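Local coordinates for penaeus monodon metallodensovirus major capsid protein (Penaeus monodon metallodensovirus, PDB 6WH7) that forms the 60-subunit protein shell of a shrimp-infecting densovirus, probably enclosing and protecting its single-stranded DNA genome, at residues A[111-114]-A[115-118]; A[181-185]-A[186-190]; A[241-244]-A[245-248]; A[321-324]-A[325-329]; A[353-356]-A[357-360]. One frame throughout, in Å; residues are numbered along the deposited sequence.

Contact 1 (A[111-114]-A[115-118]); sequences SMLL and ACKA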
loop_
_atom_site.group_PDB
_atom_site.type_symbol
_atom_site.label_atom_id
_atom_site.label_comp_id
_atom_site.label_asym_id
_atom_site.label_seq_id
_atom_site.Cartn_x
_atom_site.Cartn_y
_atom_site.Cartn_z
ATOM N N SER A 111 49.668 -31.830 -80.221
ATOM C CA SER A 111 49.455 -31.646 -81.649
ATOM C C SER A 111 48.206 -30.836 -81.924
ATOM O O SER A 111 48.088 -30.228 -82.991
ATOM C CB SER A 111 49.360 -33.000 -82.340
ATOM O OG SER A 111 50.579 -33.708 -82.211
ATOM N N MET A 112 47.270 -30.829 -80.987
ATOM C CA MET A 112 46.097 -29.982 -81.082
ATOM C C MET A 112 46.386 -28.545 -80.674
ATOM O O MET A 112 45.892 -27.610 -81.309
ATOM C CB MET A 112 44.991 -30.553 -80.220
ATOM C CG MET A 112 43.903 -29.579 -80.042
ATOM S SD MET A 112 42.471 -30.288 -79.296
ATOM C CE MET A 112 41.635 -28.770 -78.908
ATOM N N LEU A 113 47.166 -28.348 -79.610
ATOM C CA LEU A 113 47.570 -27.003 -79.219
ATOM C C LEU A 113 48.201 -26.242 -80.368
ATOM O O LEU A 113 48.154 -25.010 -80.384
ATOM C CB LEU A 113 48.556 -27.066 -78.063
ATOM C CG LEU A 113 48.026 -27.618 -76.752
ATOM C CD1 LEU A 113 49.156 -27.765 -75.783
ATOM C CD2 LEU A 113 46.982 -26.700 -76.203
ATOM N N LEU A 114 48.799 -26.947 -81.318
ATOM C CA LEU A 114 49.361 -26.322 -82.497
ATOM C C LEU A 114 48.301 -25.948 -83.517
ATOM O O LEU A 114 48.593 -25.173 -84.432
ATOM C CB LEU A 114 50.391 -27.256 -83.120
ATOM C CG LEU A 114 51.522 -27.585 -82.154
ATOM C CD1 LEU A 114 52.500 -28.534 -82.796
ATOM C CD2 LEU A 114 52.204 -26.324 -81.680
ATOM N N ALA A 115 47.091 -26.481 -83.387
ATOM C CA ALA A 115 45.954 -26.035 -84.176
ATOM C C ALA A 115 45.228 -24.864 -83.534
ATOM O O ALA A 115 44.350 -24.275 -84.169
ATOM C CB ALA A 115 44.975 -27.189 -84.389
ATOM N N CYS A 116 45.553 -24.541 -82.292
ATOM C CA CYS A 116 45.052 -23.352 -81.634
ATOM C C CYS A 116 45.759 -22.122 -82.180
ATOM O O CYS A 116 46.792 -22.214 -82.844
ATOM C CB CYS A 116 45.278 -23.441 -80.133
ATOM S SG CYS A 116 44.565 -24.887 -79.390
ATOM N N LYS A 117 45.182 -20.954 -81.916
ATOM C CA LYS A 117 45.904 -19.739 -82.258
ATOM C C LYS A 117 47.118 -19.563 -81.361
ATOM O O LYS A 117 48.209 -19.229 -81.836
ATOM C CB LYS A 117 45.002 -18.518 -82.160
ATOM C CG LYS A 117 45.714 -17.304 -82.679
ATOM C CD LYS A 117 44.895 -16.067 -82.646
ATOM C CE LYS A 117 45.766 -14.915 -83.050
ATOM N NZ LYS A 117 46.276 -15.101 -84.431
ATOM N N ALA A 118 46.949 -19.800 -80.067
ATOM C CA ALA A 118 47.996 -19.603 -79.085
ATOM C C ALA A 118 47.902 -20.685 -78.029
ATOM O O ALA A 118 46.830 -21.233 -77.776
ATOM C CB ALA A 118 47.881 -18.242 -78.418
#

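Contact 2 (A[181-185]-A[186-190]); sequences SSMRE and LDYVA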
loop_
_atom_site.group_PDB
_atom_site.type_symbol
_atom_site.label_atom_id
_atom_site.label_comp_id
_atom_site.label_asym_id
_atom_site.label_seq_id
_atom_site.Cartn_x
_atom_site.Cartn_y
_atom_site.Cartn_z
ATOM N N SER A 181 65.921 -38.944 -77.079
ATOM C CA SER A 181 64.894 -39.972 -77.100
ATOM C C SER A 181 64.863 -40.787 -75.824
ATOM O O SER A 181 63.932 -41.570 -75.624
ATOM C CB SER A 181 65.114 -40.906 -78.282
ATOM O OG SER A 181 66.331 -41.611 -78.139
ATOM N N SER A 182 65.878 -40.654 -74.986
ATOM C CA SER A 182 65.963 -41.344 -73.715
ATOM C C SER A 182 65.497 -40.479 -72.557
ATOM O O SER A 182 65.701 -40.852 -71.402
ATOM C CB SER A 182 67.387 -41.822 -73.483
ATOM O OG SER A 182 67.455 -42.562 -72.291
ATOM N N MET A 183 64.913 -39.318 -72.846
ATOM C CA MET A 183 64.787 -38.254 -71.855
ATOM C C MET A 183 64.004 -38.694 -70.624
ATOM O O MET A 183 64.418 -38.425 -69.492
ATOM C CB MET A 183 64.135 -37.034 -72.494
ATOM C CG MET A 183 64.061 -35.844 -71.579
ATOM S SD MET A 183 63.445 -34.382 -72.409
ATOM C CE MET A 183 64.862 -33.968 -73.401
ATOM N N ARG A 184 62.865 -39.359 -70.815
ATOM C CA ARG A 184 61.980 -39.565 -69.672
ATOM C C ARG A 184 62.468 -40.653 -68.731
ATOM O O ARG A 184 62.328 -40.510 -67.515
ATOM C CB ARG A 184 60.558 -39.861 -70.119
ATOM C CG ARG A 184 59.806 -38.646 -70.561
ATOM C CD ARG A 184 58.396 -39.026 -70.868
ATOM N NE ARG A 184 57.732 -39.544 -69.682
ATOM C CZ ARG A 184 57.112 -38.791 -68.789
ATOM N NH1 ARG A 184 57.056 -37.483 -68.951
ATOM N NH2 ARG A 184 56.540 -39.350 -67.739
ATOM N N GLU A 185 63.022 -41.749 -69.232
ATOM C CA GLU A 185 63.703 -42.643 -68.307
ATOM C C GLU A 185 65.021 -41.989 -67.954
ATOM O O GLU A 185 65.819 -41.674 -68.839
ATOM C CB GLU A 185 63.901 -44.043 -68.888
ATOM C CG GLU A 185 64.952 -44.228 -69.965
ATOM C CD GLU A 185 64.471 -43.791 -71.308
ATOM O OE1 GLU A 185 63.401 -43.165 -71.366
ATOM O OE2 GLU A 185 65.139 -44.104 -72.311
ATOM N N LEU A 186 65.253 -41.751 -66.672
ATOM C CA LEU A 186 66.203 -40.707 -66.326
ATOM C C LEU A 186 67.560 -41.382 -66.301
ATOM O O LEU A 186 67.984 -41.957 -65.301
ATOM C CB LEU A 186 65.826 -40.110 -64.980
ATOM C CG LEU A 186 64.410 -39.542 -64.931
ATOM C CD1 LEU A 186 63.985 -39.279 -63.514
ATOM C CD2 LEU A 186 64.326 -38.273 -65.731
ATOM N N ASP A 187 68.245 -41.306 -67.435
ATOM C CA ASP A 187 69.571 -41.864 -67.604
ATOM C C ASP A 187 70.666 -40.825 -67.747
ATOM O O ASP A 187 71.820 -41.203 -67.949
ATOM C CB ASP A 187 69.595 -42.814 -68.799
ATOM C CG ASP A 187 69.128 -42.158 -70.059
ATOM O OD1 ASP A 187 68.592 -41.036 -69.981
ATOM O OD2 ASP A 187 69.305 -42.758 -71.136
ATOM N N TYR A 188 70.351 -39.536 -67.691
ATOM C CA TYR A 188 71.377 -38.546 -67.975
ATOM C C TYR A 188 72.266 -38.438 -66.751
ATOM O O TYR A 188 71.831 -37.962 -65.702
ATOM C CB TYR A 188 70.766 -37.192 -68.315
ATOM C CG TYR A 188 69.891 -37.171 -69.538
ATOM C CD1 TYR A 188 70.098 -38.051 -70.578
ATOM C CD2 TYR A 188 68.906 -36.217 -69.682
ATOM C CE1 TYR A 188 69.311 -38.019 -71.696
ATOM C CE2 TYR A 188 68.119 -36.173 -70.801
ATOM C CZ TYR A 188 68.327 -37.074 -71.805
ATOM O OH TYR A 188 67.547 -37.031 -72.927
ATOM N N VAL A 189 73.523 -38.832 -66.895
ATOM C CA VAL A 189 74.454 -38.902 -65.782
ATOM C C VAL A 189 75.495 -37.815 -65.963
ATOM O O VAL A 189 76.053 -37.648 -67.052
ATOM C CB VAL A 189 75.110 -40.289 -65.660
ATOM C CG1 VAL A 189 74.097 -41.316 -65.286
ATOM C CG2 VAL A 189 75.717 -40.690 -66.953
ATOM N N ALA A 190 75.733 -37.064 -64.903
ATOM C CA ALA A 190 76.782 -36.067 -64.866
ATOM C C ALA A 190 77.727 -36.404 -63.732
ATOM O O ALA A 190 77.291 -36.749 -62.634
ATOM C CB ALA A 190 76.212 -34.679 -64.667
#

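Contact 3 (A[241-244]-A[245-248]); sequences QNND and SMNA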
loop_
_atom_site.group_PDB
_atom_site.type_symbol
_atom_site.label_atom_id
_atom_site.label_comp_id
_atom_site.label_asym_id
_atom_site.label_seq_id
_atom_site.Cartn_x
_atom_site.Cartn_y
_atom_site.Cartn_z
ATOM N N GLN A 241 61.711 -19.661 -69.059
ATOM C CA GLN A 241 62.401 -19.294 -67.832
ATOM C C GLN A 241 63.187 -18.023 -68.065
ATOM O O GLN A 241 63.768 -17.840 -69.131
ATOM C CB GLN A 241 63.372 -20.378 -67.370
ATOM C CG GLN A 241 62.739 -21.664 -66.965
ATOM C CD GLN A 241 63.759 -22.712 -66.680
ATOM O OE1 GLN A 241 64.896 -22.609 -67.099
ATOM N NE2 GLN A 241 63.352 -23.750 -65.998
ATOM N N ASN A 242 63.227 -17.170 -67.058
ATOM C CA ASN A 242 64.058 -15.975 -67.058
ATOM C C ASN A 242 65.211 -16.235 -66.101
ATOM O O ASN A 242 65.009 -16.293 -64.888
ATOM C CB ASN A 242 63.239 -14.759 -66.644
ATOM C CG ASN A 242 62.257 -14.333 -67.708
ATOM O OD1 ASN A 242 62.489 -14.528 -68.893
ATOM N ND2 ASN A 242 61.140 -13.776 -67.286
ATOM N N ASN A 243 66.415 -16.387 -66.641
ATOM C CA ASN A 243 67.543 -16.913 -65.891
ATOM C C ASN A 243 68.804 -16.154 -66.254
ATOM O O ASN A 243 68.806 -15.282 -67.121
ATOM C CB ASN A 243 67.788 -18.391 -66.198
ATOM C CG ASN A 243 66.698 -19.266 -65.712
ATOM O OD1 ASN A 243 65.954 -18.900 -64.818
ATOM N ND2 ASN A 243 66.596 -20.447 -66.283
ATOM N N ASP A 244 69.897 -16.531 -65.597
ATOM C CA ASP A 244 71.216 -16.218 -66.119
ATOM C C ASP A 244 71.487 -16.953 -67.419
ATOM O O ASP A 244 72.267 -16.481 -68.248
ATOM C CB ASP A 244 72.281 -16.594 -65.095
ATOM C CG ASP A 244 72.157 -18.032 -64.642
ATOM O OD1 ASP A 244 71.090 -18.632 -64.858
ATOM O OD2 ASP A 244 73.142 -18.586 -64.122
ATOM N N SER A 245 70.913 -18.141 -67.574
ATOM C CA SER A 245 71.146 -18.947 -68.760
ATOM C C SER A 245 70.231 -18.560 -69.907
ATOM O O SER A 245 70.624 -18.655 -71.072
ATOM C CB SER A 245 70.959 -20.425 -68.424
ATOM O OG SER A 245 71.877 -20.848 -67.437
ATOM N N MET A 246 69.011 -18.134 -69.607
ATOM C CA MET A 246 67.978 -18.166 -70.623
ATOM C C MET A 246 66.893 -17.143 -70.337
ATOM O O MET A 246 66.717 -16.691 -69.208
ATOM C CB MET A 246 67.392 -19.569 -70.710
ATOM C CG MET A 246 66.679 -20.025 -69.473
ATOM S SD MET A 246 66.364 -21.791 -69.523
ATOM C CE MET A 246 67.865 -22.446 -68.824
ATOM N N ASN A 247 66.166 -16.780 -71.390
ATOM C CA ASN A 247 65.007 -15.913 -71.272
ATOM C C ASN A 247 63.807 -16.563 -71.944
ATOM O O ASN A 247 63.941 -17.400 -72.836
ATOM C CB ASN A 247 65.283 -14.504 -71.834
ATOM C CG ASN A 247 65.791 -14.515 -73.248
ATOM O OD1 ASN A 247 65.465 -15.393 -74.040
ATOM N ND2 ASN A 247 66.594 -13.523 -73.582
ATOM N N ALA A 248 62.620 -16.167 -71.487
ATOM C CA ALA A 248 61.395 -16.872 -71.839
ATOM C C ALA A 248 60.903 -16.552 -73.242
ATOM O O ALA A 248 60.318 -17.422 -73.892
ATOM C CB ALA A 248 60.303 -16.553 -70.823
#

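Contact 4 (A[321-324]-A[325-329]); sequences ANDS and LWIQS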
loop_
_atom_site.group_PDB
_atom_site.type_symbol
_atom_site.label_atom_id
_atom_site.label_comp_id
_atom_site.label_asym_id
_atom_site.label_seq_id
_atom_site.Cartn_x
_atom_site.Cartn_y
_atom_site.Cartn_z
ATOM N N ALA A 321 48.392 -8.195 -87.088
ATOM C CA ALA A 321 49.821 -7.995 -86.950
ATOM C C ALA A 321 50.232 -7.806 -85.502
ATOM O O ALA A 321 51.402 -8.023 -85.174
ATOM C CB ALA A 321 50.276 -6.798 -87.774
ATOM N N ASN A 322 49.305 -7.438 -84.630
ATOM C CA ASN A 322 49.625 -7.255 -83.224
ATOM C C ASN A 322 49.598 -8.556 -82.453
ATOM O O ASN A 322 49.689 -8.531 -81.224
ATOM C CB ASN A 322 48.695 -6.228 -82.579
ATOM C CG ASN A 322 47.260 -6.668 -82.548
ATOM O OD1 ASN A 322 46.886 -7.644 -83.178
ATOM N ND2 ASN A 322 46.435 -5.924 -81.831
ATOM N N ASP A 323 49.419 -9.687 -83.138
ATOM C CA ASP A 323 49.754 -10.967 -82.531
ATOM C C ASP A 323 51.170 -10.957 -81.993
ATOM O O ASP A 323 51.453 -11.590 -80.974
ATOM C CB ASP A 323 49.597 -12.096 -83.542
ATOM C CG ASP A 323 48.161 -12.386 -83.865
ATOM O OD1 ASP A 323 47.274 -11.918 -83.126
ATOM O OD2 ASP A 323 47.916 -13.098 -84.854
ATOM N N SER A 324 52.071 -10.228 -82.649
ATOM C CA SER A 324 53.431 -10.083 -82.158
ATOM C C SER A 324 53.487 -9.468 -80.773
ATOM O O SER A 324 54.537 -9.525 -80.130
ATOM C CB SER A 324 54.240 -9.230 -83.122
ATOM O OG SER A 324 53.711 -7.922 -83.192
ATOM N N LEU A 325 52.394 -8.882 -80.300
ATOM C CA LEU A 325 52.359 -8.350 -78.949
ATOM C C LEU A 325 52.127 -9.437 -77.914
ATOM O O LEU A 325 52.697 -9.381 -76.826
ATOM C CB LEU A 325 51.283 -7.275 -78.843
ATOM C CG LEU A 325 51.682 -5.819 -79.065
ATOM C CD1 LEU A 325 52.350 -5.652 -80.378
ATOM C CD2 LEU A 325 50.445 -4.960 -79.027
ATOM N N TRP A 326 51.215 -10.366 -78.166
ATOM C CA TRP A 326 50.998 -11.449 -77.225
ATOM C C TRP A 326 51.466 -12.830 -77.682
ATOM O O TRP A 326 51.447 -13.754 -76.868
ATOM C CB TRP A 326 49.516 -11.469 -76.835
ATOM C CG TRP A 326 48.611 -11.674 -77.965
ATOM C CD1 TRP A 326 48.302 -10.785 -78.935
ATOM C CD2 TRP A 326 47.815 -12.825 -78.204
ATOM N NE1 TRP A 326 47.400 -11.331 -79.802
ATOM C CE2 TRP A 326 47.079 -12.586 -79.368
ATOM C CE3 TRP A 326 47.663 -14.045 -77.548
ATOM C CZ2 TRP A 326 46.211 -13.519 -79.894
ATOM C CZ3 TRP A 326 46.807 -14.963 -78.068
ATOM C CH2 TRP A 326 46.090 -14.704 -79.231
ATOM N N ILE A 327 51.914 -13.008 -78.925
ATOM C CA ILE A 327 52.320 -14.321 -79.431
ATOM C C ILE A 327 53.824 -14.322 -79.636
ATOM O O ILE A 327 54.361 -13.436 -80.310
ATOM C CB ILE A 327 51.626 -14.690 -80.751
ATOM C CG1 ILE A 327 50.124 -14.668 -80.604
ATOM C CG2 ILE A 327 51.995 -16.097 -81.141
ATOM C CD1 ILE A 327 49.694 -15.664 -79.675
ATOM N N GLN A 328 54.500 -15.328 -79.093
ATOM C CA GLN A 328 55.952 -15.341 -79.099
ATOM C C GLN A 328 56.458 -16.722 -79.471
ATOM O O GLN A 328 55.758 -17.722 -79.314
ATOM C CB GLN A 328 56.501 -14.926 -77.736
ATOM C CG GLN A 328 56.056 -13.541 -77.332
ATOM C CD GLN A 328 56.509 -12.500 -78.304
ATOM O OE1 GLN A 328 57.670 -12.461 -78.673
ATOM N NE2 GLN A 328 55.585 -11.682 -78.773
ATOM N N SER A 329 57.670 -16.762 -80.008
ATOM C CA SER A 329 58.382 -18.016 -80.163
ATOM C C SER A 329 59.012 -18.424 -78.836
ATOM O O SER A 329 59.192 -17.610 -77.930
ATOM C CB SER A 329 59.431 -17.903 -81.268
ATOM O OG SER A 329 60.400 -16.917 -80.979
#

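Contact 5 (A[353-356]-A[357-360]); sequences VDAR and NKGG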
loop_
_atom_site.group_PDB
_atom_site.type_symbol
_atom_site.label_atom_id
_atom_site.label_comp_id
_atom_site.label_asym_id
_atom_site.label_seq_id
_atom_site.Cartn_x
_atom_site.Cartn_y
_atom_site.Cartn_z
ATOM N N VAL A 353 68.505 -12.994 -55.376
ATOM C CA VAL A 353 67.917 -11.910 -56.146
ATOM C C VAL A 353 66.880 -11.203 -55.291
ATOM O O VAL A 353 66.209 -11.824 -54.459
ATOM C CB VAL A 353 67.316 -12.451 -57.453
ATOM C CG1 VAL A 353 66.407 -11.442 -58.091
ATOM C CG2 VAL A 353 68.421 -12.769 -58.412
ATOM N N ASP A 354 66.775 -9.889 -55.461
ATOM C CA ASP A 354 65.792 -9.104 -54.733
ATOM C C ASP A 354 64.402 -9.691 -54.914
ATOM O O ASP A 354 64.004 -10.052 -56.021
ATOM C CB ASP A 354 65.825 -7.660 -55.228
ATOM C CG ASP A 354 64.964 -6.740 -54.406
ATOM O OD1 ASP A 354 64.407 -7.179 -53.383
ATOM O OD2 ASP A 354 64.840 -5.564 -54.786
ATOM N N ALA A 355 63.663 -9.791 -53.810
ATOM C CA ALA A 355 62.319 -10.347 -53.872
ATOM C C ALA A 355 61.418 -9.532 -54.783
ATOM O O ALA A 355 60.459 -10.067 -55.344
ATOM C CB ALA A 355 61.719 -10.424 -52.473
ATOM N N ARG A 356 61.705 -8.241 -54.938
ATOM C CA ARG A 356 60.934 -7.404 -55.842
ATOM C C ARG A 356 61.226 -7.723 -57.296
ATOM O O ARG A 356 60.408 -7.413 -58.164
ATOM C CB ARG A 356 61.226 -5.937 -55.563
ATOM C CG ARG A 356 60.804 -5.481 -54.192
ATOM C CD ARG A 356 60.857 -3.981 -54.091
ATOM N NE ARG A 356 62.201 -3.469 -54.317
ATOM C CZ ARG A 356 63.109 -3.315 -53.368
ATOM N NH1 ARG A 356 62.816 -3.628 -52.120
ATOM N NH2 ARG A 356 64.307 -2.846 -53.663
ATOM N N ASN A 357 62.375 -8.323 -57.577
ATOM C CA ASN A 357 62.719 -8.783 -58.909
ATOM C C ASN A 357 62.276 -10.204 -59.165
ATOM O O ASN A 357 62.670 -10.775 -60.173
ATOM C CB ASN A 357 64.222 -8.679 -59.154
ATOM C CG ASN A 357 64.692 -7.267 -59.241
ATOM O OD1 ASN A 357 65.705 -6.901 -58.663
ATOM N ND2 ASN A 357 63.949 -6.450 -59.960
ATOM N N LYS A 358 61.535 -10.806 -58.249
ATOM C CA LYS A 358 60.974 -12.134 -58.424
ATOM C C LYS A 358 59.471 -12.028 -58.239
ATOM O O LYS A 358 58.998 -11.298 -57.366
ATOM C CB LYS A 358 61.553 -13.125 -57.413
ATOM C CG LYS A 358 63.046 -13.336 -57.528
ATOM C CD LYS A 358 63.527 -14.422 -56.594
ATOM C CE LYS A 358 63.404 -14.092 -55.133
ATOM N NZ LYS A 358 64.357 -13.063 -54.704
ATOM N N GLY A 359 58.716 -12.726 -59.062
ATOM C CA GLY A 359 57.280 -12.665 -58.942
ATOM C C GLY A 359 56.622 -12.822 -60.294
ATOM O O GLY A 359 57.243 -13.266 -61.252
ATOM N N GLY A 360 55.355 -12.434 -60.340
ATOM C CA GLY A 360 54.502 -12.761 -61.459
ATOM C C GLY A 360 54.870 -12.042 -62.737
ATOM O O GLY A 360 55.728 -11.164 -62.786
#

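Contact 1 (A[111-114]-A[115-118])
At the end of helix 108-113 the chain turns out of the helix, M112 and L113 bonding to A115 and C116. The carbonyl of M112 carries most of the join: A115 N donates to M112 O at 2.7 Å. C116 N is divided between two acceptors, with a weak bond to M112 O and a second weak one to L113 O at 3.3 Å. The methyl CB of A115 leans over M112 O at 3.2 Å. C116 keeps SG beside its own backbone N (chi1 -56°), which turns the sulfur back over the helix end, 3.7 Å from L113 CA. One leucine branch completes this apolar corner, L113 CD2 lying 4.4 Å from C116 SG. The helix precedes strand 118-135 of the jelly-roll barrel, and K117 with A118 forms a classic beta bulge opposite R302. M112 and C116 pack reciprocally on C116 and M112 of a second subunit, and A115 meets A115 there, consistent with a twofold axis. S111 OG bonds to N312 of that same subunit, while L113 packs on F299 and F301 of strand 287-302.

Contact 2 (A[181-185]-A[186-190])
L186 folds back over the carbonyls of the preceding turn: its CD2 branch lies 3.5 Å from R184 O and 3.8 Å from M183 O. CG stands beside the backbone N (chi1 -57°), which brings CG and CD2 against R184 O, while the side chain also packs on I81 and I83 of strand 79-83. D187 comes next, its OD1 3.1 Å from E185 O, two acceptors with no bond between them. The S182 OG position is too close to D187 in the model for a bond to be assigned, so the pairing there is doubtful. E185 OE2 and D187 OD2 are 4.5 Å apart, a proximity of like charges. Y188 then sends its phenol across M183 at a slant, with OH 3.4 Å from M183 CB and CE2 4.1 Å from M183 CG. The hydroxyl is hydrogen-bonded to P179 O, and the ring stacks with W178, so both the tilt and the tip of the tyrosine are fixed. V189 and A190 carry the chain into strand 189-191. This short strand lies beside 79-83, flanking the four strands 79-83, 270-274, 157-162 and 207-211, whose order matches the CHEF sheet of a viral jelly roll.

Contact 3 (A[241-244]-A[245-248])
N243 and M246 close a tight, hairpin-like reversal with D244 and S245 at its tip. N243 N donates to M246 O at 2.6 Å, and N242 CA adds a CH...O contact to the same oxygen. Farther from the tip, the amide of N242 takes over from the backbone: A248 N donates to N242 OD1 at 3.1 Å, 24° off the carbonyl plane. The other end of that amide is also used, since N242 ND2 bonds to M362 O and weakly to V263 O. At the tip D244 divides its carboxylate: OD1 receives a weak bond from S245 N at 2.8 Å and a longer weak one from S245 OG, whereas OD2 is held by Q165 NE2. The methionine lies alongside N243, its CG 3.2 Å from N243 ND2, and slants across Q241, whose CB is 3.9 Å from M246 CG. N243 ND2 also donates weakly to Q241 OE1, though that oxygen is less surely placed. The loop belongs to the long connection between strands 229-230 and 257-262, and the backbone of N243 bonds to a fourth subunit. Side-chain amides and one carboxylate supply several of the bonds in this largely buried turn, probably helping to fix its shape at a subunit interface.

Contact 4 (A[321-324]-A[325-329])
W326 lies alongside D323, the two side chains pointing the same way with carboxylate and indole planes 88° apart. D323 OD1 is 3.4 Å from W326 NE1, and the backbone oxygen D323 O sits over one face of the indole. That oxygen is taken by I327 N at 2.5 Å, an i to i+4 bond. I327 CB and CG1 crowd round the same carbonyl, and CG1 reaches D323 CB at 3.9 Å. From the preceding carbonyl, N322 O accepts L325 N at 2.9 Å; the weakly bonded helix 323-326 thus combines an i to i+3 with an i to i+4 bond. It passes directly into strand 327-328, which pairs in parallel with 229-230; W326 meets W229 edge to face. S324 stands with OG between its backbone N and carbonyl carbon (chi1 63°), which sends the hydroxyl back to A321 O at 3.0 Å in the carbonyl plane. Q328, bent at chi2, turns its amide to the helix, NE2 bonding weakly to S324 O. D323 OD2 forms a salt bridge with K117, and R352 of a third subunit makes a long, weak ion pair with D323 OD1.

Contact 5 (A[353-356]-A[357-360])
V353 and N357 cross at about a right angle, V353 CG1 touching N357 CB at 3.7 Å. The same methyl meets the shaft of K358 at CG, 3.9 Å away, so one valine branch touches two consecutive residues. N357 also meets D354: N357 OD1 approaches D354 CB at 3.5 Å, with the amide and carboxylate planes 86° apart. Backbone bonds set this spacing. N357 N donates to D354 O at 2.8 Å, and K358 N to A355 O at 3.2 Å. These i to i+3 bonds make the brief 3-10 turn that begins at A355, inside the loop joining strand 340-345 to strand 363-368. D354 opens the turn with its carboxylate anti to the backbone N (chi1 -173°), placing OD1 where R356 N donates weakly at 3.3 Å, the connectivity of an Asx turn. R356 then curls back, bent at chi3, so that one face of its guanidinium lies over D354 CG. R356 NH2 and D354 OD2, 3.0 Å apart, form a salt bridge by charge alone, no N-H pointing at the oxygen. The position of K358 NZ beside V353 O is doubtful. After the turn, G359 adopts backbone angles at which a CB would collide with the preceding carbonyl oxygen, and G360 O bonds to N264 ND2. Farther out, R356 NH2 reaches a second carboxylate, D225 of a fourth subunit, while V353 packs on L365 and N357 on K361 of that subunit.

Contacts 1 to 3 follow the chain in numerical order, as do contacts 4 and 5 after them. Contacts 1 and 4 touch, with centres 15 Å apart: where strand 118-135 begins after the loop, A118 packs on W326 and I327 beside the K117 salt bridge, tying the barrel to the helix-strand turn at 323-328. Contacts 3 and 5 lie in separate loops, centres 14 Å apart, and both meet the fourth subunit. Contact 2 stands apart at the sheet containing strand 189-191, on the opposite side of the chain's centre from contacts 4 and 5, 34 and 32 Å away between centres. All but contact 2 touch a neighbouring subunit, consistent with loops and helix ends building the shell's interfaces round a jelly-roll core.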